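Local coordinates for protein monosaccharide-transporting ATPase (Actinobacillus succinogenes, PDB 5DTE) that probably serves as the periplasmic sugar-binding component of an ABC transporter, and holds D-allose in a pocket between its two lobes, at residues I113-R118 / N132-D137. Residues are numbered along the deposited sequence; the frame is centred on the assembly and turned at random.
With ALL (beta-D-allopyranose), chain E.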
loop_
_atom_site.group_PDB
_atom_site.type_symbol
_atom_site.label_atom_id
_atom_site.label_comp_id
_atom_site.label_asym_id
_atom_site.label_seq_id
_atom_site.Cartn_x
_atom_site.Cartn_y
_atom_site.Cartn_z
ATOM N N ILE A 113 1.423 -6.700 -15.934
ATOM C CA ILE A 113 0.814 -6.931 -14.629
ATOM C C ILE A 113 0.595 -5.634 -13.877
ATOM O O ILE A 113 1.534 -4.890 -13.611
ATOM C CB ILE A 113 1.688 -7.860 -13.726
ATOM C CG1 ILE A 113 1.947 -9.202 -14.407
ATOM C CG2 ILE A 113 1.023 -8.068 -12.383
ATOM C CD1 ILE A 113 0.740 -9.739 -15.195
ATOM N N ASP A 114 -0.649 -5.376 -13.514
ATOM C CA ASP A 114 -0.975 -4.216 -12.712
ATOM C C ASP A 114 -0.750 -4.550 -11.219
ATOM O O ASP A 114 -1.537 -5.273 -10.604
ATOM C CB ASP A 114 -2.414 -3.787 -13.023
ATOM C CG ASP A 114 -3.008 -2.875 -11.972
ATOM O OD1 ASP A 114 -2.259 -2.044 -11.424
ATOM O OD2 ASP A 114 -4.227 -2.997 -11.691
ATOM N N LEU A 115 0.341 -4.033 -10.651
ATOM C CA LEU A 115 0.701 -4.290 -9.248
ATOM C C LEU A 115 0.255 -3.154 -8.325
ATOM O O LEU A 115 0.192 -2.010 -8.753
ATOM C CB LEU A 115 2.220 -4.503 -9.121
ATOM C CG LEU A 115 2.894 -4.759 -7.764
ATOM C CD1 LEU A 115 2.451 -6.090 -7.174
ATOM C CD2 LEU A 115 4.414 -4.742 -7.900
ATOM N N ASP A 116 -0.072 -3.499 -7.077
ATOM C CA ASP A 116 -0.394 -2.562 -5.971
ATOM C C ASP A 116 -1.686 -1.741 -6.107
ATOM O O ASP A 116 -2.675 -2.009 -5.416
ATOM C CB ASP A 116 0.764 -1.576 -5.733
ATOM C CG ASP A 116 0.567 -0.728 -4.470
ATOM O OD1 ASP A 116 0.116 -1.277 -3.434
ATOM O OD2 ASP A 116 0.861 0.488 -4.513
ATOM N N VAL A 117 -1.649 -0.714 -6.951
ATOM C CA VAL A 117 -2.785 0.177 -7.150
ATOM C C VAL A 117 -3.652 -0.348 -8.295
ATOM O O VAL A 117 -3.156 -0.611 -9.384
ATOM C CB VAL A 117 -2.309 1.617 -7.426
ATOM C CG1 VAL A 117 -3.463 2.500 -7.883
ATOM C CG2 VAL A 117 -1.612 2.204 -6.178
ATOM N N ARG A 118 -4.944 -0.534 -8.035
ATOM C CA ARG A 118 -5.808 -1.210 -9.003
ATOM C C ARG A 118 -6.482 -0.237 -9.955
ATOM O O ARG A 118 -7.094 0.760 -9.518
ATOM C CB ARG A 118 -6.867 -2.047 -8.289
ATOM C CG ARG A 118 -7.639 -2.981 -9.216
ATOM C CD ARG A 118 -8.642 -3.850 -8.438
ATOM N NE ARG A 118 -9.797 -4.231 -9.252
ATOM C CZ ARG A 118 -9.795 -5.218 -10.144
ATOM N NH1 ARG A 118 -10.891 -5.485 -10.847
ATOM N NH2 ARG A 118 -8.697 -5.936 -10.344
ATOM N N ASN A 132 -4.710 -7.553 -15.683
ATOM C CA ASN A 132 -4.508 -8.481 -14.579
ATOM C C ASN A 132 -3.849 -7.801 -13.386
ATOM O O ASN A 132 -2.775 -7.222 -13.531
ATOM C CB ASN A 132 -3.664 -9.660 -15.057
ATOM C CG ASN A 132 -4.191 -10.272 -16.349
ATOM O OD1 ASN A 132 -5.059 -11.148 -16.328
ATOM N ND2 ASN A 132 -3.670 -9.802 -17.484
ATOM N N TYR A 133 -4.488 -7.866 -12.214
ATOM C CA TYR A 133 -3.981 -7.203 -10.998
ATOM C C TYR A 133 -3.393 -8.193 -10.004
ATOM O O TYR A 133 -3.751 -9.375 -9.992
ATOM C CB TYR A 133 -5.104 -6.381 -10.332
ATOM C CG TYR A 133 -4.850 -5.778 -8.927
ATOM C CD1 TYR A 133 -4.090 -4.616 -8.751
ATOM C CD2 TYR A 133 -5.444 -6.340 -7.789
ATOM C CE1 TYR A 133 -3.898 -4.059 -7.477
ATOM C CE2 TYR A 133 -5.259 -5.796 -6.527
ATOM C CZ TYR A 133 -4.489 -4.655 -6.363
ATOM O OH TYR A 133 -4.321 -4.132 -5.076
ATOM N N VAL A 134 -2.465 -7.695 -9.190
ATOM C CA VAL A 134 -1.944 -8.415 -8.030
ATOM C C VAL A 134 -1.794 -7.436 -6.866
ATOM O O VAL A 134 -1.085 -6.436 -7.011
ATOM C CB VAL A 134 -0.577 -9.068 -8.318
ATOM C CG1 VAL A 134 0.045 -9.624 -7.026
ATOM C CG2 VAL A 134 -0.712 -10.142 -9.359
ATOM N N GLY A 135 -2.452 -7.712 -5.731
ATOM C CA GLY A 135 -2.304 -6.871 -4.544
ATOM C C GLY A 135 -2.827 -7.432 -3.235
ATOM O O GLY A 135 -2.497 -8.555 -2.850
ATOM N N VAL A 136 -3.608 -6.614 -2.536
ATOM C CA VAL A 136 -4.390 -7.028 -1.365
ATOM C C VAL A 136 -5.745 -6.302 -1.337
ATOM O O VAL A 136 -5.945 -5.297 -2.024
ATOM C CB VAL A 136 -3.668 -6.762 -0.001
ATOM C CG1 VAL A 136 -2.600 -7.803 0.263
ATOM C CG2 VAL A 136 -3.109 -5.343 0.094
ATOM N N ASP A 137 -6.684 -6.838 -0.563
ATOM C CA ASP A 137 -7.910 -6.117 -0.254
ATOM C C ASP A 137 -7.556 -5.050 0.769
ATOM O O ASP A 137 -7.349 -5.358 1.940
ATOM C CB ASP A 137 -8.984 -7.070 0.284
ATOM C CG ASP A 137 -10.393 -6.596 -0.009
ATOM O OD1 ASP A 137 -10.645 -5.384 0.101
ATOM O OD2 ASP A 137 -11.249 -7.435 -0.362
HETATM C C1 ALL E . 0.241 2.281 -1.319
HETATM C C2 ALL E . 0.928 0.987 -0.927
HETATM C C3 ALL E . 1.768 1.137 0.286
HETATM C C4 ALL E . 2.642 2.351 0.234
HETATM C C5 ALL E . 1.753 3.563 0.015
HETATM C C6 ALL E . 2.469 4.869 0.140
HETATM O O1 ALL E . -0.337 2.185 -2.562
HETATM O O2 ALL E . -0.102 0.015 -0.642
HETATM O O3 ALL E . 0.892 1.270 1.448
HETATM O O4 ALL E . 3.379 2.481 1.459
HETATM O O5 ALL E . 1.185 3.438 -1.320
HETATM O O6 ALL E . 3.303 5.051 -0.985
#
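The beta-alpha-beta unit formed by strand 112-115, helix 121-126 and strand 132-135 pairs Asp-114 with Tyr-133 and Leu-115 with Val-134 as parallel neighbours. Asp-114 N donates to Asn-132 O at 2.8 Å, Val-134 N returns a bond to Asp-114 O at 3.0 Å, and Asp-116 N reaches Val-134 O at 3.1 Å. On the Leu-115 face, CG2 of Ile-113 meets CG2 of Val-134, while helix 272-287 covers Val-134. Tyr-133 lies on the other face. With CG anti to the backbone N (chi1 171°), its ring runs along the strand towards the turn after Leu-115, where the hydroxyl OH donates to Asp-116 O at 2.7 Å from above the carbonyl plane. Asp-116 O also accepts a bond from Asn-170 ND2, so two donors hold the carbonyl of this buried residue.

In this periplasmic binding protein fold the turn at the C-terminal end of the strand faces the sugar, and Asp-116 sends its carboxylate into the pocket: OD2 accepts from allose O1 at 2.8 Å and OD1 from O2 at 3.1 Å. Beyond the turn, Arg-118 folds back over the tyrosine; its CB sits 3.9 Å from the Tyr-133 ring centroid in a CH-pi contact, and the extended chain brings NH2 beside Tyr-133 CB, the guanidinium plane turned 77° from the ring. Asp-114 OD2 approaches CD1 of Tyr-133 and accepts a bond from Leu-119 N.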